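Local coordinates for IroE protein (Escherichia coli, PDB 2GZS) that hydrolyses the trilactone siderophore enterobactin and its glucosylated forms, usually cutting the ring once to give linear trimers, with a preference for the iron-free molecules, at residues K6-Y11 against L58-L63; S172-R177 against I201-A206. All coordinates share one frame; numbering follows the deposited sequence.

Contact 1: K6-Y11 against L58-L63; sequences KGSVFY and LDDELL
Ser-8 makes the polar link of this contact, its OG donating to Asp-60 OD1 over 2.6 Å. The hydroxyl lies anti to its own backbone N (chi1 171°) and meets the carboxylate oxygen on its syn side, somewhat out of the carboxylate plane. The same OG accepts from Phe-10 N at 3.0 Å, nearly straight at 166°, so it is held by one bond given and one received. An alanine here would probably leave Asp-60 OD1 and Phe-10 N each without this mate and thin the packing on Leu-63 CD1, which lies 3.6 Å from Ser-8 OG. At Phe-10 the contact turns apolar: its CB rests 3.9 Å from Leu-63 CB, and Leu-63 C sits over one ring face toward the rim. Phe-10 CE2 lies 4.0 Å from the backbone carbonyl O of Asp-60, and the ring plane is turned 76° from the Asp-60 carboxylate. Tyr-11 then presents a ring face to Leu-63, whose CD2 lies 4.0 Å from the ring centroid, a CH-pi contact displaced toward CD1 and CE1. Its OH is bonded elsewhere, to Pro-72 O. On the opposing segment, Asp-59 N-caps helix 60-66, its OD1 accepting from Leu-62 N. Ser-8 OG and Phe-10 N close an ST turn; the separate Asp-60 bond and the Leu-63 packing fasten the link between helix 2-6 and edge strand 11-19 to the first turn of helix 60-66.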
# COMPACT_ATOMS: atom_id res chain seq x y z
N LYS A 6 -4.62 -0.17 -22.74
CA LYS A 6 -4.91 -1.30 -23.62
C LYS A 6 -6.19 -2.02 -23.24
O LYS A 6 -6.91 -2.46 -24.15
CB LYS A 6 -3.71 -2.25 -23.61
CG LYS A 6 -4.06 -3.72 -23.49
CD LYS A 6 -2.78 -4.55 -23.53
CE LYS A 6 -2.92 -5.73 -24.48
NZ LYS A 6 -1.78 -6.69 -24.31
N GLY A 7 -6.54 -2.13 -21.96
CA GLY A 7 -7.76 -2.89 -21.63
C GLY A 7 -7.45 -4.34 -21.33
O GLY A 7 -6.41 -4.83 -21.73
N SER A 8 -8.33 -5.00 -20.58
CA SER A 8 -8.17 -6.40 -20.24
C SER A 8 -9.53 -7.10 -20.29
O SER A 8 -10.58 -6.49 -19.97
CB SER A 8 -7.53 -6.61 -18.87
OG SER A 8 -7.57 -7.94 -18.47
N VAL A 9 -9.49 -8.39 -20.69
CA VAL A 9 -10.79 -9.04 -20.64
C VAL A 9 -11.24 -9.24 -19.22
O VAL A 9 -12.39 -9.51 -18.91
CB VAL A 9 -10.72 -10.40 -21.37
CG1 VAL A 9 -10.68 -10.22 -22.85
CG2 VAL A 9 -9.47 -11.19 -20.92
N PHE A 10 -10.34 -9.17 -18.20
CA PHE A 10 -10.70 -9.48 -16.85
C PHE A 10 -11.18 -8.26 -16.00
O PHE A 10 -11.85 -8.44 -15.02
CB PHE A 10 -9.44 -10.09 -16.17
CG PHE A 10 -9.13 -11.51 -16.70
CD1 PHE A 10 -9.94 -12.55 -16.34
CD2 PHE A 10 -8.03 -11.65 -17.54
CE1 PHE A 10 -9.63 -13.83 -16.83
CE2 PHE A 10 -7.72 -12.91 -18.05
CZ PHE A 10 -8.56 -13.94 -17.70
N TYR A 11 -10.77 -7.08 -16.45
CA TYR A 11 -10.91 -5.85 -15.66
C TYR A 11 -11.07 -4.66 -16.61
O TYR A 11 -10.60 -4.66 -17.73
CB TYR A 11 -9.61 -5.57 -14.87
CG TYR A 11 -9.45 -6.12 -13.50
CD1 TYR A 11 -9.18 -7.47 -13.28
CD2 TYR A 11 -9.58 -5.31 -12.36
CE1 TYR A 11 -9.02 -8.07 -12.03
CE2 TYR A 11 -9.42 -5.90 -11.11
CZ TYR A 11 -9.14 -7.25 -10.92
OH TYR A 11 -8.99 -7.81 -9.67
N LEU A 58 1.38 -4.67 -14.05
CA LEU A 58 0.13 -5.41 -13.99
C LEU A 58 -0.08 -6.14 -15.31
O LEU A 58 0.17 -5.53 -16.35
CB LEU A 58 -0.99 -4.44 -13.66
CG LEU A 58 -2.34 -4.99 -13.28
CD1 LEU A 58 -2.19 -5.78 -11.97
CD2 LEU A 58 -3.40 -3.88 -13.11
N ASP A 59 -0.44 -7.42 -15.22
CA ASP A 59 -0.53 -8.16 -16.49
C ASP A 59 -1.74 -9.11 -16.38
O ASP A 59 -2.28 -9.32 -15.30
CB ASP A 59 0.74 -8.91 -16.85
CG ASP A 59 1.22 -9.89 -15.81
OD1 ASP A 59 0.44 -10.43 -15.01
OD2 ASP A 59 2.44 -10.13 -15.73
N ASP A 60 -2.08 -9.63 -17.58
CA ASP A 60 -3.29 -10.44 -17.62
C ASP A 60 -3.14 -11.72 -16.78
O ASP A 60 -4.18 -12.16 -16.28
CB ASP A 60 -3.67 -10.78 -19.07
CG ASP A 60 -4.60 -9.82 -19.77
OD1 ASP A 60 -5.25 -8.96 -19.14
OD2 ASP A 60 -4.70 -9.90 -21.03
N GLU A 61 -1.94 -12.32 -16.66
CA GLU A 61 -1.85 -13.56 -15.87
C GLU A 61 -2.22 -13.26 -14.41
O GLU A 61 -2.91 -14.04 -13.81
CB GLU A 61 -0.48 -14.26 -15.78
CG GLU A 61 -0.42 -15.45 -14.84
CD GLU A 61 0.33 -15.55 -13.54
OE1 GLU A 61 0.69 -14.54 -12.85
OE2 GLU A 61 0.59 -16.75 -13.10
N LEU A 62 -1.79 -12.14 -13.81
CA LEU A 62 -2.21 -11.83 -12.46
C LEU A 62 -3.72 -11.57 -12.39
O LEU A 62 -4.34 -12.10 -11.50
CB LEU A 62 -1.42 -10.59 -11.94
CG LEU A 62 -1.84 -10.15 -10.52
CD1 LEU A 62 -1.53 -11.09 -9.40
CD2 LEU A 62 -1.14 -8.82 -10.25
N LEU A 63 -4.23 -10.80 -13.35
CA LEU A 63 -5.68 -10.54 -13.31
C LEU A 63 -6.53 -11.82 -13.43
O LEU A 63 -7.50 -11.86 -12.71
CB LEU A 63 -6.00 -9.52 -14.40
CG LEU A 63 -5.25 -8.15 -14.31
CD1 LEU A 63 -5.76 -7.20 -15.41
CD2 LEU A 63 -5.42 -7.52 -12.93

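Contact 2: S172-R177 against I201-A206; sequences SPSLGR and IMEGSA. With DFP (diisopropyl phosphonate), chain B.
The carboxylate of Glu-203 meets the turn at Ser-174 with both oxygens. Glu-203 OE2 accepts from Ser-174 N at 3.1 Å through its syn lone pair, while Glu-203 OE1 accepts a hydrogen bond from Ser-174 OG over 2.7 Å, met on the syn side but 33° out of the carboxylate plane. A bend at chi2 (-81°) brings Glu-203 CD round toward the turn, although CB does not point there. Glu-203 OE1 has a second donor in a water 2.7 Å away, which also bonds Ser-172 OG and accepts from Gly-204 N; its short approach to the poorly ordered Ser-205 OG is doubtful. Pro-173 has no N-H to offer, and its CD packs 3.0 Å from Glu-203 OE2. In the backbone, Ser-172 N donates to the carbonyl O of Met-202, a selenomethionine, over 2.8 Å at an N-H...O angle of 163°. Inside the turn, Leu-175 N pairs with Ser-172 O and Gly-176 N with Pro-173 O at 2.9 Å, a 3-10 pattern. This turn carries Leu-175 and Gly-176 to the wall of the diisopropyl phosphonate pocket, Leu-175 O lying 3.3 Å from ligand C2'. The Ser-172 bond joins the residue just past strand 167-171 to the parallel strand 198-203, whose other side is bonded by Glu-203 to Trp-240 and Phe-242. Ile-223 of helix 219-232 touches Glu-203, and Met-250 of helix 247-262 touches both Ser-172 and Met-202.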
# COMPACT_ATOMS: atom_id res chain seq x y z
N SER A 172 9.13 -4.13 2.51
CA SER A 172 10.51 -3.59 2.66
C SER A 172 10.64 -2.29 3.49
O SER A 172 11.42 -1.44 3.03
CB SER A 172 11.17 -3.39 1.31
OG SER A 172 11.16 -4.67 0.62
N PRO A 173 9.92 -2.14 4.59
CA PRO A 173 10.12 -0.90 5.37
C PRO A 173 11.53 -0.90 5.98
O PRO A 173 12.00 0.23 6.31
CB PRO A 173 9.02 -0.96 6.43
CG PRO A 173 8.76 -2.43 6.61
CD PRO A 173 8.94 -3.03 5.26
N SER A 174 12.14 -2.04 6.11
CA SER A 174 13.51 -2.12 6.70
C SER A 174 14.47 -1.31 5.84
O SER A 174 15.59 -1.02 6.35
CB SER A 174 14.01 -3.57 6.80
OG SER A 174 14.19 -4.09 5.50
N LEU A 175 14.21 -0.90 4.62
CA LEU A 175 15.09 -0.09 3.80
C LEU A 175 15.16 1.39 4.27
O LEU A 175 16.06 2.12 3.80
CB LEU A 175 14.65 -0.14 2.32
CG LEU A 175 14.61 -1.56 1.75
CD1 LEU A 175 14.11 -1.50 0.31
CD2 LEU A 175 16.02 -2.16 1.87
N GLY A 176 14.20 1.77 5.11
CA GLY A 176 14.07 3.21 5.53
C GLY A 176 14.87 3.55 6.77
O GLY A 176 15.13 2.77 7.68
N ARG A 177 15.39 4.82 6.75
CA ARG A 177 16.15 5.22 7.95
C ARG A 177 15.32 5.20 9.23
O ARG A 177 15.80 4.93 10.34
CB ARG A 177 16.61 6.67 7.75
CG ARG A 177 17.58 6.91 6.62
CD ARG A 177 17.97 8.41 6.73
NE ARG A 177 18.84 8.55 7.91
CZ ARG A 177 18.57 9.12 9.08
NH1 ARG A 177 17.40 9.68 9.42
NH2 ARG A 177 19.55 9.11 9.98
N ILE A 201 3.70 -7.58 7.41
CA ILE A 201 5.03 -7.08 7.09
C ILE A 201 5.69 -8.02 6.08
O ILE A 201 5.58 -9.25 6.26
CB ILE A 201 5.90 -6.98 8.36
CG1 ILE A 201 5.24 -6.03 9.38
CG2 ILE A 201 7.31 -6.55 8.02
CD1 ILE A 201 6.00 -5.97 10.70
N MSE A 202 6.26 -7.47 5.03
CA MSE A 202 6.73 -8.23 3.91
C MSE A 202 8.19 -7.86 3.71
O MSE A 202 8.49 -6.68 3.54
CB MSE A 202 5.93 -7.92 2.64
CG MSE A 202 4.38 -7.94 2.88
SE MSE A 202 3.33 -7.55 1.33
CE MSE A 202 3.04 -9.37 0.80
N GLU A 203 9.08 -8.85 3.75
CA GLU A 203 10.49 -8.50 3.57
C GLU A 203 11.14 -9.54 2.66
O GLU A 203 10.64 -10.65 2.56
CB GLU A 203 11.26 -8.49 4.93
CG GLU A 203 10.85 -7.32 5.82
CD GLU A 203 11.52 -6.02 5.46
OE1 GLU A 203 12.44 -5.96 4.60
OE2 GLU A 203 11.17 -4.95 6.06
N GLY A 204 12.21 -9.18 1.98
CA GLY A 204 12.83 -10.14 1.06
C GLY A 204 14.31 -9.83 1.34
O GLY A 204 14.63 -10.31 2.40
N SER A 205 14.78 -9.04 0.41
CA SER A 205 16.10 -8.44 0.43
C SER A 205 17.06 -9.59 0.71
O SER A 205 17.42 -10.18 -0.31
CB SER A 205 16.16 -7.28 1.41
OG SER A 205 15.27 -6.25 1.00
N ALA A 206 17.33 -9.84 1.97
CA ALA A 206 18.09 -10.98 2.45
C ALA A 206 17.46 -12.28 1.97
O ALA A 206 16.47 -12.79 2.48
CB ALA A 206 18.19 -10.95 3.96
C1 DFP B . 14.43 1.13 -2.55
C2 DFP B . 15.66 1.88 -3.06
C3 DFP B . 13.94 0.08 -3.53
C1' DFP B . 14.15 4.34 0.62
C2' DFP B . 13.88 3.68 1.93
C3' DFP B . 15.63 4.87 0.66
P DFP B . 12.87 2.82 -1.14
O1P DFP B . 13.40 2.16 -2.46
O2P DFP B . 14.14 3.38 -0.40
O3P DFP B . 11.82 3.89 -1.39
O HOH W 1 12.96 -6.27 1.92

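In the fold
Contacts 1 and 2 lie far apart in one alpha/beta-hydrolase fold: their centres are 28 Å apart and their nearest atoms about 11 Å, so they do not touch. Contact 1 involves outermost strand 11-19 and lies away from the annotated sites. Contact 2 joins the ends of strands 167-171 and 198-203 beside the pocket. There the side chain of Leu-175 is about 4 Å from those of active-site residues Ser-149 and His-247, and Leu-175 CD1 is 3.9 Å from C1 of the bound diisopropyl phosphonate. Hydrogen bonds to the ligand come from Arg-90 NH1 and Tyr-150 N, outside both contacts. In sequence, contact 1 closes before contact 2 begins.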